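Local coordinates for protein putative methylthioribose-1-phosphate isomerase (Archaeoglobus fulgidus, PDB 1T5O) that probably interconverts methylthioribose-1-phosphate and methylthioribulose-1-phosphate, an isomerisation belonging to methionine biosynthesis, at residues 150-155 and 196-201. Sequence-based numbering, arbitrary orientation.
Sequences VLTYCN and RLTCWE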
loop_
_atom_site.group_PDB
_atom_site.type_symbol
_atom_site.label_atom_id
_atom_site.label_comp_id
_atom_site.label_asym_id
_atom_site.label_seq_id
_atom_site.Cartn_x
_atom_site.Cartn_y
_atom_site.Cartn_z
ATOM N N VAL A 150 17.614 8.341 -3.554
ATOM C CA VAL A 150 17.150 7.203 -4.334
ATOM C C VAL A 150 15.890 6.531 -3.774
ATOM O O VAL A 150 15.863 6.137 -2.626
ATOM C CB VAL A 150 18.275 6.118 -4.453
ATOM C CG1 VAL A 150 17.755 4.883 -5.213
ATOM C CG2 VAL A 150 19.494 6.699 -5.187
ATOM N N LEU A 151 14.841 6.428 -4.591
ATOM C CA LEU A 151 13.624 5.740 -4.158
ATOM C C LEU A 151 13.789 4.283 -4.600
ATOM O O LEU A 151 14.248 4.010 -5.704
ATOM C CB LEU A 151 12.377 6.347 -4.810
ATOM C CG LEU A 151 11.013 5.731 -4.457
ATOM C CD1 LEU A 151 11.069 5.142 -3.078
ATOM C CD2 LEU A 151 9.915 6.783 -4.479
ATOM N N THR A 152 13.474 3.337 -3.726
ATOM C CA THR A 152 13.595 1.956 -4.122
ATOM C C THR A 152 12.293 1.236 -3.797
ATOM O O THR A 152 11.393 1.824 -3.185
ATOM C CB THR A 152 14.823 1.282 -3.441
ATOM O OG1 THR A 152 15.067 0.020 -4.079
ATOM C CG2 THR A 152 14.597 1.108 -1.912
ATOM N N TYR A 153 12.180 -0.029 -4.213
ATOM C CA TYR A 153 10.957 -0.790 -3.985
ATOM C C TYR A 153 11.337 -2.210 -3.606
ATOM O O TYR A 153 12.355 -2.729 -4.067
ATOM C CB TYR A 153 10.107 -0.811 -5.260
ATOM C CG TYR A 153 8.641 -0.950 -4.976
ATOM C CD1 TYR A 153 7.915 0.133 -4.485
ATOM C CD2 TYR A 153 7.976 -2.160 -5.195
ATOM C CE1 TYR A 153 6.556 0.023 -4.230
ATOM C CE2 TYR A 153 6.626 -2.283 -4.935
ATOM C CZ TYR A 153 5.919 -1.180 -4.456
ATOM O OH TYR A 153 4.569 -1.256 -4.239
ATOM N N CYS A 154 10.495 -2.834 -2.795
ATOM C CA CYS A 154 10.752 -4.173 -2.285
ATOM C C CYS A 154 12.081 -4.255 -1.518
ATOM O O CYS A 154 12.369 -3.397 -0.658
ATOM C CB CYS A 154 10.701 -5.235 -3.416
ATOM S SG CYS A 154 10.310 -6.870 -2.713
ATOM N N ASN A 155 12.908 -5.263 -1.816
ATOM C CA ASN A 155 14.171 -5.415 -1.089
ATOM C C ASN A 155 15.208 -6.127 -1.941
ATOM O O ASN A 155 15.394 -7.345 -1.822
ATOM C CB ASN A 155 13.922 -6.195 0.211
ATOM C CG ASN A 155 15.206 -6.497 0.983
ATOM O OD1 ASN A 155 15.520 -7.664 1.232
ATOM N ND2 ASN A 155 15.942 -5.451 1.378
ATOM N N ARG A 196 10.205 -3.969 6.507
ATOM C CA ARG A 196 10.816 -5.018 7.303
ATOM C C ARG A 196 12.288 -5.299 6.998
ATOM O O ARG A 196 13.111 -5.389 7.901
ATOM C CB ARG A 196 10.044 -6.330 7.126
ATOM C CG ARG A 196 8.644 -6.299 7.687
ATOM C CD ARG A 196 8.230 -7.678 8.150
ATOM N NE ARG A 196 8.595 -8.628 7.141
ATOM C CZ ARG A 196 9.407 -9.666 7.310
ATOM N NH1 ARG A 196 9.967 -9.947 8.487
ATOM N NH2 ARG A 196 9.711 -10.383 6.253
ATOM N N LEU A 197 12.610 -5.404 5.719
ATOM C CA LEU A 197 13.951 -5.766 5.297
ATOM C C LEU A 197 14.831 -4.627 4.787
ATOM O O LEU A 197 15.943 -4.447 5.262
ATOM C CB LEU A 197 13.830 -6.879 4.246
ATOM C CG LEU A 197 12.880 -8.031 4.662
ATOM C CD1 LEU A 197 12.801 -9.127 3.579
ATOM C CD2 LEU A 197 13.376 -8.672 5.971
ATOM N N THR A 198 14.333 -3.849 3.834
ATOM C CA THR A 198 15.147 -2.778 3.290
ATOM C C THR A 198 15.525 -1.727 4.322
ATOM O O THR A 198 16.687 -1.309 4.382
ATOM C CB THR A 198 14.434 -2.118 2.100
ATOM O OG1 THR A 198 14.394 -3.067 1.037
ATOM C CG2 THR A 198 15.146 -0.864 1.645
ATOM N N CYS A 199 14.564 -1.294 5.133
ATOM C CA CYS A 199 14.887 -0.293 6.127
ATOM C C CYS A 199 15.901 -0.856 7.147
ATOM O O CYS A 199 16.766 -0.134 7.632
ATOM C CB CYS A 199 13.622 0.212 6.830
ATOM S SG CYS A 199 12.546 1.288 5.793
ATOM N N TRP A 200 15.772 -2.139 7.467
ATOM C CA TRP A 200 16.678 -2.774 8.408
ATOM C C TRP A 200 18.118 -2.808 7.892
ATOM O O TRP A 200 19.043 -2.287 8.540
ATOM C CB TRP A 200 16.222 -4.205 8.717
ATOM C CG TRP A 200 17.065 -4.837 9.807
ATOM C CD1 TRP A 200 16.901 -4.693 11.170
ATOM C CD2 TRP A 200 18.284 -5.585 9.628
ATOM N NE1 TRP A 200 17.949 -5.297 11.829
ATOM C CE2 TRP A 200 18.808 -5.848 10.912
ATOM C CE3 TRP A 200 18.983 -6.050 8.500
ATOM C CZ2 TRP A 200 20.006 -6.557 11.110
ATOM C CZ3 TRP A 200 20.183 -6.760 8.694
ATOM C CH2 TRP A 200 20.678 -7.002 9.995
ATOM N N GLU A 201 18.322 -3.396 6.718
ATOM C CA GLU A 201 19.687 -3.481 6.214
ATOM C C GLU A 201 20.321 -2.127 5.917
ATOM O O GLU A 201 21.540 -1.992 6.023
ATOM C CB GLU A 201 19.783 -4.403 4.988
ATOM C CG GLU A 201 19.077 -3.908 3.716
ATOM C CD GLU A 201 19.411 -4.784 2.536
ATOM O OE1 GLU A 201 20.463 -4.572 1.903
ATOM O OE2 GLU A 201 18.642 -5.728 2.255
#
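At the C-terminal end of a central parallel strand of the Rossmann-like domain, the loop carrying Cys154, the predicted transition-state stabiliser, is tied through Cys154 and Asn155 to Thr198 and Glu201 on helix 193-204. Thr198 OG1 joins two hydrogen bonds. It donates to Cys154 O at 2.7 Å, in the carbonyl plane and on a lone pair. From Asn155 ND2, 2.9 Å away, Thr198 OG1 accepts the other. Asn155 has CG anti to its backbone N (chi1 176°), which carries the amide out toward helix 193-204, past Thr198, to meet Glu201 tip to tip. Asn155 ND2 also donates to Glu201 OE2, 2.9 Å away, reaching it from above the carboxylate plane; amide and carboxylate are turned 76° apart. Both acceptors lie close to the amide plane, so two bonds fix the rotation of the group. Asn155 OD1 lies 3.5 Å from Leu197 CB and accepts from Arg45, a predicted substrate-binding residue. An alanine in place of Asn155 would probably leave Glu201 OE2 and Arg45 without this shared partner and weaken the tether of the Cys154 loop. On the strand side, the methyls of Thr152 and Thr198 meet at 4.1 Å between their CG2 atoms, while Thr152 OG1 bonds to the carbonyl of Ile230. Glu201 OE1 faces Arg172 in a salt bridge, and Leu168 of helix 167-176 packs against Thr152, Asn155, Thr198 and Glu201. Strand 149-152 runs between strands 182-186 and 228-231, and Cys199 of helix 193-204 packs onto strand 208-212.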